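Local coordinates for protein tyrosine--tRNA ligase (PDB 2CYC) that probably attaches tyrosine to its cognate tRNA in two steps, first activating the amino acid with ATP and then passing it to the acceptor end, at residues Pro288-Val293 against Leu337-Ala342; Leu72-Ser77 against Phe118-Glu123; Glu268-Lys273 against Ala342-Leu347. All coordinates share one frame; numbering follows the deposited sequence.

Interaction 1: Pro288-Val293 against Leu337-Ala342; sequences PVLDWV and LDLKNA
Leu339 carries the apolar part of this helix-helix contact, reaching from helix 336-350 to three side chains on helix 288-297. Its CG stands anti to the backbone N (chi1 177°), which sends the forked end across to the other helix, and the two methyls of the fork divide the work. CD2 meets Leu290 CD2 at 3.8 Å, methyl tip to methyl tip, the two side chains crossing at about a right angle. The same Leu339 CD2 lies 3.9 Å from Val289 CG1, and here the side chains run past each other in opposite directions. The other branch, Leu339 CD1, turns to Val293 CG2 at 3.9 Å. Val289 and Val293, one helical turn apart, and Leu290 beside them thus receive a single leucine.

The two segments make an angle of 46° with axes 10.8 Å apart, a spacing bridged by side chains alone, with no hydrogen bond between them. The pair belongs to the helical C-terminal part of this class I synthetase, distinct from the Rossmann-type catalytic domain, and lies away from the tyrosine site. Helix 322-330 closes the apolar cluster further, Leu325 touching both Leu290 and Val293.

Polar groups bond outside the pair. The aliphatic part of Lys340 passes Val289, with Lys340 CG 4.5 Å from Val289 CG2, while its extended chain carries NZ onward to the backbone carbonyls of Arg275 and Ala277. On helix 288-297, Asp291 and Trp292 bond to the backbone at Leu227, which ties that helix to a third part of the chain.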
loop_
_atom_site.group_PDB
_atom_site.type_symbol
_atom_site.label_atom_id
_atom_site.label_comp_id
_atom_site.label_asym_id
_atom_site.label_seq_id
_atom_site.Cartn_x
_atom_site.Cartn_y
_atom_site.Cartn_z
ATOM N N PRO A 288 -11.761 37.058 -6.054
ATOM C CA PRO A 288 -11.483 36.071 -7.101
ATOM C C PRO A 288 -11.131 36.702 -8.445
ATOM O O PRO A 288 -10.249 36.217 -9.160
ATOM C CB PRO A 288 -12.773 35.260 -7.155
ATOM C CG PRO A 288 -13.248 35.318 -5.719
ATOM C CD PRO A 288 -13.034 36.763 -5.372
ATOM N N VAL A 289 -11.809 37.792 -8.784
ATOM C CA VAL A 289 -11.540 38.440 -10.049
ATOM C C VAL A 289 -10.133 39.026 -10.108
ATOM O O VAL A 289 -9.431 38.838 -11.107
ATOM C CB VAL A 289 -12.570 39.545 -10.360
ATOM C CG1 VAL A 289 -12.196 40.233 -11.669
ATOM C CG2 VAL A 289 -13.973 38.940 -10.465
ATOM N N LEU A 290 -9.718 39.737 -9.060
ATOM C CA LEU A 290 -8.376 40.319 -9.051
ATOM C C LEU A 290 -7.344 39.185 -9.036
ATOM O O LEU A 290 -6.247 39.329 -9.577
ATOM C CB LEU A 290 -8.168 41.228 -7.825
ATOM C CG LEU A 290 -8.848 42.607 -7.791
ATOM C CD1 LEU A 290 -8.562 43.273 -6.440
ATOM C CD2 LEU A 290 -8.327 43.487 -8.939
ATOM N N ASP A 291 -7.707 38.067 -8.409
ATOM C CA ASP A 291 -6.842 36.892 -8.325
ATOM C C ASP A 291 -6.517 36.424 -9.752
ATOM O O ASP A 291 -5.364 36.153 -10.086
ATOM C CB ASP A 291 -7.567 35.787 -7.544
ATOM C CG ASP A 291 -6.681 34.574 -7.260
ATOM O OD1 ASP A 291 -7.039 33.456 -7.685
ATOM O OD2 ASP A 291 -5.633 34.732 -6.602
ATOM N N TRP A 292 -7.545 36.356 -10.596
ATOM C CA TRP A 292 -7.385 35.938 -11.984
ATOM C C TRP A 292 -6.625 36.994 -12.791
ATOM O O TRP A 292 -5.819 36.663 -13.675
ATOM C CB TRP A 292 -8.762 35.679 -12.614
ATOM C CG TRP A 292 -9.445 34.426 -12.113
ATOM C CD1 TRP A 292 -9.243 33.807 -10.909
ATOM C CD2 TRP A 292 -10.477 33.673 -12.780
ATOM N NE1 TRP A 292 -10.080 32.721 -10.785
ATOM C CE2 TRP A 292 -10.848 32.614 -11.915
ATOM C CE3 TRP A 292 -11.124 33.791 -14.020
ATOM C CZ2 TRP A 292 -11.838 31.672 -12.253
ATOM C CZ3 TRP A 292 -12.115 32.852 -14.358
ATOM C CH2 TRP A 292 -12.458 31.808 -13.473
ATOM N N VAL A 293 -6.881 38.266 -12.493
ATOM C CA VAL A 293 -6.196 39.351 -13.194
ATOM C C VAL A 293 -4.693 39.274 -12.897
ATOM O O VAL A 293 -3.864 39.397 -13.788
ATOM C CB VAL A 293 -6.712 40.755 -12.737
ATOM C CG1 VAL A 293 -5.783 41.846 -13.253
ATOM C CG2 VAL A 293 -8.126 40.994 -13.252
ATOM N N LEU A 337 -17.767 46.567 -12.335
ATOM C CA LEU A 337 -18.546 46.443 -13.571
ATOM C C LEU A 337 -17.639 46.438 -14.801
ATOM O O LEU A 337 -17.784 45.602 -15.692
ATOM C CB LEU A 337 -19.551 47.597 -13.710
ATOM C CG LEU A 337 -20.804 47.601 -12.822
ATOM C CD1 LEU A 337 -21.469 48.957 -12.917
ATOM C CD2 LEU A 337 -21.771 46.502 -13.260
ATOM N N ASP A 338 -16.702 47.376 -14.847
ATOM C CA ASP A 338 -15.801 47.479 -15.989
ATOM C C ASP A 338 -14.695 46.426 -15.965
ATOM O O ASP A 338 -14.363 45.856 -17.003
ATOM C CB ASP A 338 -15.225 48.891 -16.049
ATOM C CG ASP A 338 -16.320 49.953 -16.076
ATOM O OD1 ASP A 338 -17.204 49.863 -16.953
ATOM O OD2 ASP A 338 -16.307 50.868 -15.224
ATOM N N LEU A 339 -14.135 46.159 -14.789
ATOM C CA LEU A 339 -13.085 45.147 -14.668
ATOM C C LEU A 339 -13.614 43.772 -15.105
ATOM O O LEU A 339 -12.980 43.080 -15.908
ATOM C CB LEU A 339 -12.577 45.059 -13.227
ATOM C CG LEU A 339 -11.519 43.969 -12.979
ATOM C CD1 LEU A 339 -10.299 44.181 -13.896
ATOM C CD2 LEU A 339 -11.108 44.005 -11.520
ATOM N N LYS A 340 -14.780 43.386 -14.585
ATOM C CA LYS A 340 -15.380 42.098 -14.940
ATOM C C LYS A 340 -15.554 41.935 -16.452
ATOM O O LYS A 340 -15.246 40.883 -17.015
ATOM C CB LYS A 340 -16.751 41.931 -14.279
ATOM C CG LYS A 340 -16.750 41.560 -12.809
ATOM C CD LYS A 340 -18.202 41.412 -12.364
ATOM C CE LYS A 340 -18.327 41.054 -10.906
ATOM N NZ LYS A 340 -19.745 40.753 -10.569
ATOM N N ASN A 341 -16.071 42.970 -17.106
ATOM C CA ASN A 341 -16.275 42.899 -18.540
ATOM C C ASN A 341 -14.942 42.783 -19.272
ATOM O O ASN A 341 -14.813 42.030 -20.239
ATOM C CB ASN A 341 -17.056 44.126 -19.025
ATOM C CG ASN A 341 -17.048 44.267 -20.540
ATOM O OD1 ASN A 341 -16.337 45.112 -21.088
ATOM N ND2 ASN A 341 -17.828 43.431 -21.225
ATOM N N ALA A 342 -13.933 43.510 -18.807
ATOM C CA ALA A 342 -12.637 43.442 -19.472
ATOM C C ALA A 342 -12.009 42.052 -19.284
ATOM O O ALA A 342 -11.430 41.499 -20.211
ATOM C CB ALA A 342 -11.707 44.539 -18.945
#

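Interaction 2: Leu72-Ser77 against Phe118-Glu123; sequences LADWHS and FVLASE. With TYR (tyrosine), chain C.
Asp74 and Ser122 make the closest polar contact between these two strand ends: Ser122 OG donates to Asp74 OD2 at 2.7 Å, using the syn lone pair of that oxygen. The other carboxylate oxygen, OD1, takes a weak bond from Ser122 N and another, also weak, from Trp75 N in its own helix. Three donors, two of them weakly bonded, thus grip the carboxylate and probably limit its rotation about CB-CG. Asp74 CG sits between its backbone N and carbonyl carbon (chi1 55°), a torsion that turns the acid toward the opposite segment. Leu120 CG packs against OD2 at 3.3 Å, and Ala121 CB lies near OD1.

His76 joins this shell to the substrate. The CE2 edge of the bound tyrosine points at one face of the His76 imidazole, toward its rim, with CE2 3.4 Å from His76 CD2, whereas Ala121 CB meets the imidazole at its edge, 3.8 Å from CE1. Ala73 CB also touches the ligand ring, 3.5 Å from its CD2. His76 NE2 also makes a weak bond to Asp175, itself a tyrosine-binding residue.

The backbone sets these groups in place. Leu72 pairs with Leu120 as parallel strands: Leu72 N gives a straight bond to Val119 O (2.9 Å), and Leu72 O receives Ala121 N at 2.8 Å. Asp74 N reaches Leu72 O from the opposite face of its carbonyl plane, closing an inverse gamma turn centred on Ala73, the N-cap of the following helix.

The contact therefore lies where strands 69-72 and 117-120 of the parallel Rossmann-type core run into helices 74-79 and 122-125; helix 87-108 packs on Leu72, Asp74 and Ser122, and Gln132 of the second subunit on Trp75.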
loop_
_atom_site.group_PDB
_atom_site.type_symbol
_atom_site.label_atom_id
_atom_site.label_comp_id
_atom_site.label_asym_id
_atom_site.label_seq_id
_atom_site.Cartn_x
_atom_site.Cartn_y
_atom_site.Cartn_z
ATOM N N LEU A 72 -1.021 11.399 -16.352
ATOM C CA LEU A 72 -2.460 11.155 -16.225
ATOM C C LEU A 72 -2.626 10.046 -15.178
ATOM O O LEU A 72 -2.409 8.860 -15.461
ATOM C CB LEU A 72 -3.022 10.728 -17.587
ATOM C CG LEU A 72 -2.596 11.633 -18.756
ATOM C CD1 LEU A 72 -2.805 10.933 -20.102
ATOM C CD2 LEU A 72 -3.373 12.936 -18.702
ATOM N N ALA A 73 -3.005 10.449 -13.969
ATOM C CA ALA A 73 -3.128 9.524 -12.836
ATOM C C ALA A 73 -4.393 8.673 -12.825
ATOM O O ALA A 73 -5.283 8.902 -11.995
ATOM C CB ALA A 73 -3.015 10.322 -11.529
ATOM N N ASP A 74 -4.456 7.669 -13.710
ATOM C CA ASP A 74 -5.650 6.833 -13.804
ATOM C C ASP A 74 -5.980 5.961 -12.590
ATOM O O ASP A 74 -7.076 6.094 -12.039
ATOM C CB ASP A 74 -5.654 5.999 -15.116
ATOM C CG ASP A 74 -4.395 5.149 -15.322
ATOM O OD1 ASP A 74 -3.415 5.259 -14.548
ATOM O OD2 ASP A 74 -4.396 4.363 -16.297
ATOM N N TRP A 75 -5.065 5.090 -12.158
ATOM C CA TRP A 75 -5.349 4.250 -10.988
ATOM C C TRP A 75 -5.612 5.130 -9.775
ATOM O O TRP A 75 -6.455 4.803 -8.932
ATOM C CB TRP A 75 -4.185 3.300 -10.667
ATOM C CG TRP A 75 -4.051 2.143 -11.603
ATOM C CD1 TRP A 75 -4.521 2.064 -12.890
ATOM C CD2 TRP A 75 -3.313 0.935 -11.371
ATOM N NE1 TRP A 75 -4.113 0.884 -13.470
ATOM C CE2 TRP A 75 -3.371 0.172 -12.564
ATOM C CE3 TRP A 75 -2.602 0.423 -10.274
ATOM C CZ2 TRP A 75 -2.743 -1.078 -12.692
ATOM C CZ3 TRP A 75 -1.973 -0.822 -10.399
ATOM C CH2 TRP A 75 -2.051 -1.557 -11.603
ATOM N N HIS A 76 -4.892 6.246 -9.685
ATOM C CA HIS A 76 -5.064 7.168 -8.564
ATOM C C HIS A 76 -6.506 7.674 -8.538
ATOM O O HIS A 76 -7.126 7.733 -7.482
ATOM C CB HIS A 76 -4.119 8.378 -8.680
ATOM C CG HIS A 76 -2.676 8.017 -8.847
ATOM N ND1 HIS A 76 -2.179 7.447 -10.001
ATOM C CD2 HIS A 76 -1.612 8.195 -8.025
ATOM C CE1 HIS A 76 -0.870 7.296 -9.885
ATOM N NE2 HIS A 76 -0.501 7.742 -8.695
ATOM N N SER A 77 -7.024 8.048 -9.704
ATOM C CA SER A 77 -8.392 8.552 -9.818
ATOM C C SER A 77 -9.395 7.450 -9.496
ATOM O O SER A 77 -10.454 7.709 -8.927
ATOM C CB SER A 77 -8.646 9.086 -11.233
ATOM O OG SER A 77 -7.742 10.127 -11.550
ATOM N N PHE A 118 3.532 12.762 -22.511
ATOM C CA PHE A 118 2.253 12.426 -21.908
ATOM C C PHE A 118 2.329 10.953 -21.501
ATOM O O PHE A 118 2.550 10.076 -22.333
ATOM C CB PHE A 118 1.095 12.681 -22.882
ATOM C CG PHE A 118 0.711 14.131 -22.985
ATOM C CD1 PHE A 118 1.411 14.996 -23.827
ATOM C CD2 PHE A 118 -0.315 14.648 -22.193
ATOM C CE1 PHE A 118 1.099 16.353 -23.873
ATOM C CE2 PHE A 118 -0.641 16.003 -22.230
ATOM C CZ PHE A 118 0.065 16.859 -23.068
ATOM N N VAL A 119 2.157 10.697 -20.209
ATOM C CA VAL A 119 2.245 9.345 -19.659
ATOM C C VAL A 119 0.994 8.944 -18.878
ATOM O O VAL A 119 0.574 9.645 -17.958
ATOM C CB VAL A 119 3.479 9.241 -18.712
ATOM C CG1 VAL A 119 3.453 7.947 -17.927
ATOM C CG2 VAL A 119 4.772 9.332 -19.526
ATOM N N LEU A 120 0.389 7.823 -19.259
ATOM C CA LEU A 120 -0.774 7.307 -18.544
ATOM C C LEU A 120 -0.153 6.572 -17.351
ATOM O O LEU A 120 0.685 5.694 -17.548
ATOM C CB LEU A 120 -1.546 6.327 -19.436
ATOM C CG LEU A 120 -2.895 5.824 -18.904
ATOM C CD1 LEU A 120 -3.805 7.014 -18.611
ATOM C CD2 LEU A 120 -3.544 4.887 -19.924
ATOM N N ALA A 121 -0.546 6.917 -16.124
ATOM C CA ALA A 121 0.050 6.284 -14.933
ATOM C C ALA A 121 0.182 4.770 -15.014
ATOM O O ALA A 121 1.223 4.215 -14.656
ATOM C CB ALA A 121 -0.737 6.663 -13.660
ATOM N N SER A 122 -0.863 4.097 -15.478
ATOM C CA SER A 122 -0.817 2.641 -15.561
ATOM C C SER A 122 0.387 2.111 -16.350
ATOM O O SER A 122 0.773 0.953 -16.182
ATOM C CB SER A 122 -2.136 2.101 -16.139
ATOM O OG SER A 122 -2.489 2.766 -17.335
ATOM N N GLU A 123 0.986 2.954 -17.192
ATOM C CA GLU A 123 2.160 2.547 -17.956
ATOM C C GLU A 123 3.260 2.144 -16.972
ATOM O O GLU A 123 4.022 1.210 -17.234
ATOM C CB GLU A 123 2.676 3.692 -18.847
ATOM C CG GLU A 123 1.689 4.211 -19.904
ATOM C CD GLU A 123 2.247 5.394 -20.714
ATOM O OE1 GLU A 123 1.447 6.144 -21.328
ATOM O OE2 GLU A 123 3.487 5.566 -20.739
HETATM N N TYR C . -2.878 14.201 -6.273
HETATM C CA TYR C . -2.958 14.980 -7.546
HETATM C C TYR C . -4.262 15.775 -7.604
HETATM O O TYR C . -5.128 15.556 -6.729
HETATM C CB TYR C . -2.871 14.030 -8.751
HETATM C CG TYR C . -1.542 13.308 -8.859
HETATM C CD1 TYR C . -0.351 14.016 -9.020
HETATM C CD2 TYR C . -1.474 11.914 -8.800
HETATM C CE1 TYR C . 0.883 13.349 -9.116
HETATM C CE2 TYR C . -0.257 11.242 -8.904
HETATM C CZ TYR C . 0.917 11.960 -9.056
HETATM O OH TYR C . 2.122 11.285 -9.143
HETATM O OXT TYR C . -4.403 16.602 -8.525
#

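Interaction 3: Glu268-Lys273 against Ala342-Leu347; sequences EEIRQK and AVAEYL
Arg271 and Glu345 join two antiparallel helices by a salt bridge, and the arginine can be traced outward from its CB. That atom leaves the helix with CG anti to the carbonyl carbon (chi1 -66°). CG passes Ala344 CB at 4.4 Å, a loose touch over the small residue, and from there the chain runs fully extended through CD. NE then donates to Glu345 OE2 at 3.0 Å, nearly straight at 172° and exactly in the guanidinium plane, using the syn lone pair of the oxygen. Beyond it, NH2 lies nearest the same oxygen, 3.5 Å from Glu345 OE2, too far to count as a second bond, and the guanidinium and carboxylate planes are nearly coplanar. Glu345 bends at chi2 to bring its carboxylate to that edge.

Deeper in, Ile270 CG2 packs on Ala344 CB and on Leu347 CB, both at 4.2 Å. Ala344 leaves room for the backbones to draw near, its CA being 5.4 Å from that of Arg271. The segments, at 154° with axes 9.0 Å apart, form an antiparallel helix pair in the C-terminal helical region, with Leu274 continuing the apolar seam.

An alanine at Arg271 would probably leave the Glu345 carboxylate without its charged mate and free to turn. The chemistry implies a seam with an apolar, buried side and a charged, partly exposed margin, where one straight, in-plane bond holds the two groups edge to edge.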
loop_
_atom_site.group_PDB
_atom_site.type_symbol
_atom_site.label_atom_id
_atom_site.label_comp_id
_atom_site.label_asym_id
_atom_site.label_seq_id
_atom_site.Cartn_x
_atom_site.Cartn_y
_atom_site.Cartn_z
ATOM N N GLU A 268 -20.381 33.275 -24.337
ATOM C CA GLU A 268 -21.510 33.655 -23.493
ATOM C C GLU A 268 -21.421 33.092 -22.076
ATOM O O GLU A 268 -21.759 33.778 -21.113
ATOM C CB GLU A 268 -22.835 33.227 -24.135
ATOM C CG GLU A 268 -24.044 33.434 -23.223
ATOM C CD GLU A 268 -24.158 34.865 -22.686
ATOM O OE1 GLU A 268 -25.040 35.107 -21.834
ATOM O OE2 GLU A 268 -23.376 35.746 -23.110
ATOM N N GLU A 269 -20.989 31.838 -21.944
ATOM C CA GLU A 269 -20.858 31.242 -20.618
ATOM C C GLU A 269 -19.811 32.032 -19.838
ATOM O O GLU A 269 -19.979 32.304 -18.653
ATOM C CB GLU A 269 -20.431 29.776 -20.718
ATOM C CG GLU A 269 -21.474 28.880 -21.354
ATOM C CD GLU A 269 -20.970 27.467 -21.557
ATOM O OE1 GLU A 269 -19.971 27.289 -22.288
ATOM O OE2 GLU A 269 -21.570 26.534 -20.981
ATOM N N ILE A 270 -18.734 32.418 -20.512
ATOM C CA ILE A 270 -17.695 33.180 -19.831
ATOM C C ILE A 270 -18.212 34.541 -19.362
ATOM O O ILE A 270 -17.974 34.932 -18.219
ATOM C CB ILE A 270 -16.449 33.376 -20.726
ATOM C CG1 ILE A 270 -15.752 32.027 -20.933
ATOM C CG2 ILE A 270 -15.482 34.374 -20.072
ATOM C CD1 ILE A 270 -14.550 32.073 -21.887
ATOM N N ARG A 271 -18.931 35.257 -20.227
ATOM C CA ARG A 271 -19.457 36.564 -19.831
ATOM C C ARG A 271 -20.379 36.394 -18.636
ATOM O O ARG A 271 -20.307 37.148 -17.658
ATOM C CB ARG A 271 -20.229 37.221 -20.985
ATOM C CG ARG A 271 -19.346 37.575 -22.168
ATOM C CD ARG A 271 -20.124 38.169 -23.334
ATOM N NE ARG A 271 -19.201 38.446 -24.426
ATOM C CZ ARG A 271 -19.307 37.932 -25.648
ATOM N NH1 ARG A 271 -20.313 37.118 -25.947
ATOM N NH2 ARG A 271 -18.376 38.199 -26.559
ATOM N N GLN A 272 -21.238 35.384 -18.711
ATOM C CA GLN A 272 -22.188 35.120 -17.643
ATOM C C GLN A 272 -21.494 34.832 -16.315
ATOM O O GLN A 272 -21.859 35.401 -15.284
ATOM C CB GLN A 272 -23.081 33.935 -18.018
ATOM C CG GLN A 272 -24.199 33.678 -17.026
ATOM C CD GLN A 272 -24.523 32.198 -16.885
ATOM O OE1 GLN A 272 -23.711 31.415 -16.374
ATOM N NE2 GLN A 272 -25.714 31.805 -17.341
ATOM N N LYS A 273 -20.496 33.949 -16.335
ATOM C CA LYS A 273 -19.783 33.608 -15.107
ATOM C C LYS A 273 -19.019 34.794 -14.506
ATOM O O LYS A 273 -19.062 35.006 -13.289
ATOM C CB LYS A 273 -18.837 32.432 -15.354
ATOM C CG LYS A 273 -19.575 31.114 -15.575
ATOM C CD LYS A 273 -18.621 29.969 -15.880
ATOM C CE LYS A 273 -19.394 28.677 -16.134
ATOM N NZ LYS A 273 -18.501 27.522 -16.446
ATOM N N ALA A 342 -13.933 43.510 -18.807
ATOM C CA ALA A 342 -12.637 43.442 -19.472
ATOM C C ALA A 342 -12.009 42.052 -19.284
ATOM O O ALA A 342 -11.430 41.499 -20.211
ATOM C CB ALA A 342 -11.707 44.539 -18.945
ATOM N N VAL A 343 -12.140 41.473 -18.092
ATOM C CA VAL A 343 -11.570 40.149 -17.858
ATOM C C VAL A 343 -12.256 39.095 -18.726
ATOM O O VAL A 343 -11.595 38.210 -19.264
ATOM C CB VAL A 343 -11.664 39.746 -16.374
ATOM C CG1 VAL A 343 -11.277 38.277 -16.197
ATOM C CG2 VAL A 343 -10.731 40.629 -15.547
ATOM N N ALA A 344 -13.575 39.191 -18.869
ATOM C CA ALA A 344 -14.315 38.237 -19.694
ATOM C C ALA A 344 -13.821 38.228 -21.148
ATOM O O ALA A 344 -13.542 37.160 -21.720
ATOM C CB ALA A 344 -15.805 38.561 -19.663
ATOM N N GLU A 345 -13.723 39.416 -21.746
ATOM C CA GLU A 345 -13.273 39.535 -23.133
ATOM C C GLU A 345 -11.849 39.030 -23.287
ATOM O O GLU A 345 -11.527 38.350 -24.265
ATOM C CB GLU A 345 -13.371 40.991 -23.613
ATOM C CG GLU A 345 -14.808 41.490 -23.752
ATOM C CD GLU A 345 -15.665 40.541 -24.567
ATOM O OE1 GLU A 345 -15.220 40.147 -25.669
ATOM O OE2 GLU A 345 -16.778 40.189 -24.108
ATOM N N TYR A 346 -10.992 39.364 -22.325
ATOM C CA TYR A 346 -9.610 38.889 -22.367
ATOM C C TYR A 346 -9.611 37.348 -22.390
ATOM O O TYR A 346 -8.905 36.718 -23.175
ATOM C CB TYR A 346 -8.843 39.368 -21.129
ATOM C CG TYR A 346 -7.450 38.779 -21.032
ATOM C CD1 TYR A 346 -6.340 39.459 -21.540
ATOM C CD2 TYR A 346 -7.251 37.518 -20.478
ATOM C CE1 TYR A 346 -5.065 38.890 -21.497
ATOM C CE2 TYR A 346 -5.986 36.940 -20.432
ATOM C CZ TYR A 346 -4.902 37.623 -20.940
ATOM O OH TYR A 346 -3.663 37.024 -20.896
ATOM N N LEU A 347 -10.406 36.750 -21.509
ATOM C CA LEU A 347 -10.504 35.289 -21.417
ATOM C C LEU A 347 -11.096 34.680 -22.697
ATOM O O LEU A 347 -10.638 33.641 -23.186
ATOM C CB LEU A 347 -11.366 34.921 -20.207
ATOM C CG LEU A 347 -10.715 34.363 -18.935
ATOM C CD1 LEU A 347 -9.326 34.883 -18.756
ATOM C CD2 LEU A 347 -11.588 34.696 -17.735
#

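Overall arrangement
Interactions 1 and 3 are neighbours that share helix 336-350: one part of it meets helix 288-297 and the next meets helix 267-276, with Ala342 common to both segments. They touch through Val293 CG2 and Val343 CG2, 3.5 Å apart, and interaction 1 is nested in the loop that interaction 3 closes. Interaction 1 is purely apolar across its segments and largely buried; interaction 3 pairs a buried seam with a partly exposed salt bridge. Interaction 2 stands apart, its centre about 35 Å from that of interaction 1. Set in the catalytic core, it relies on strand pairing and a buried carboxylate, and it alone touches the bound tyrosine.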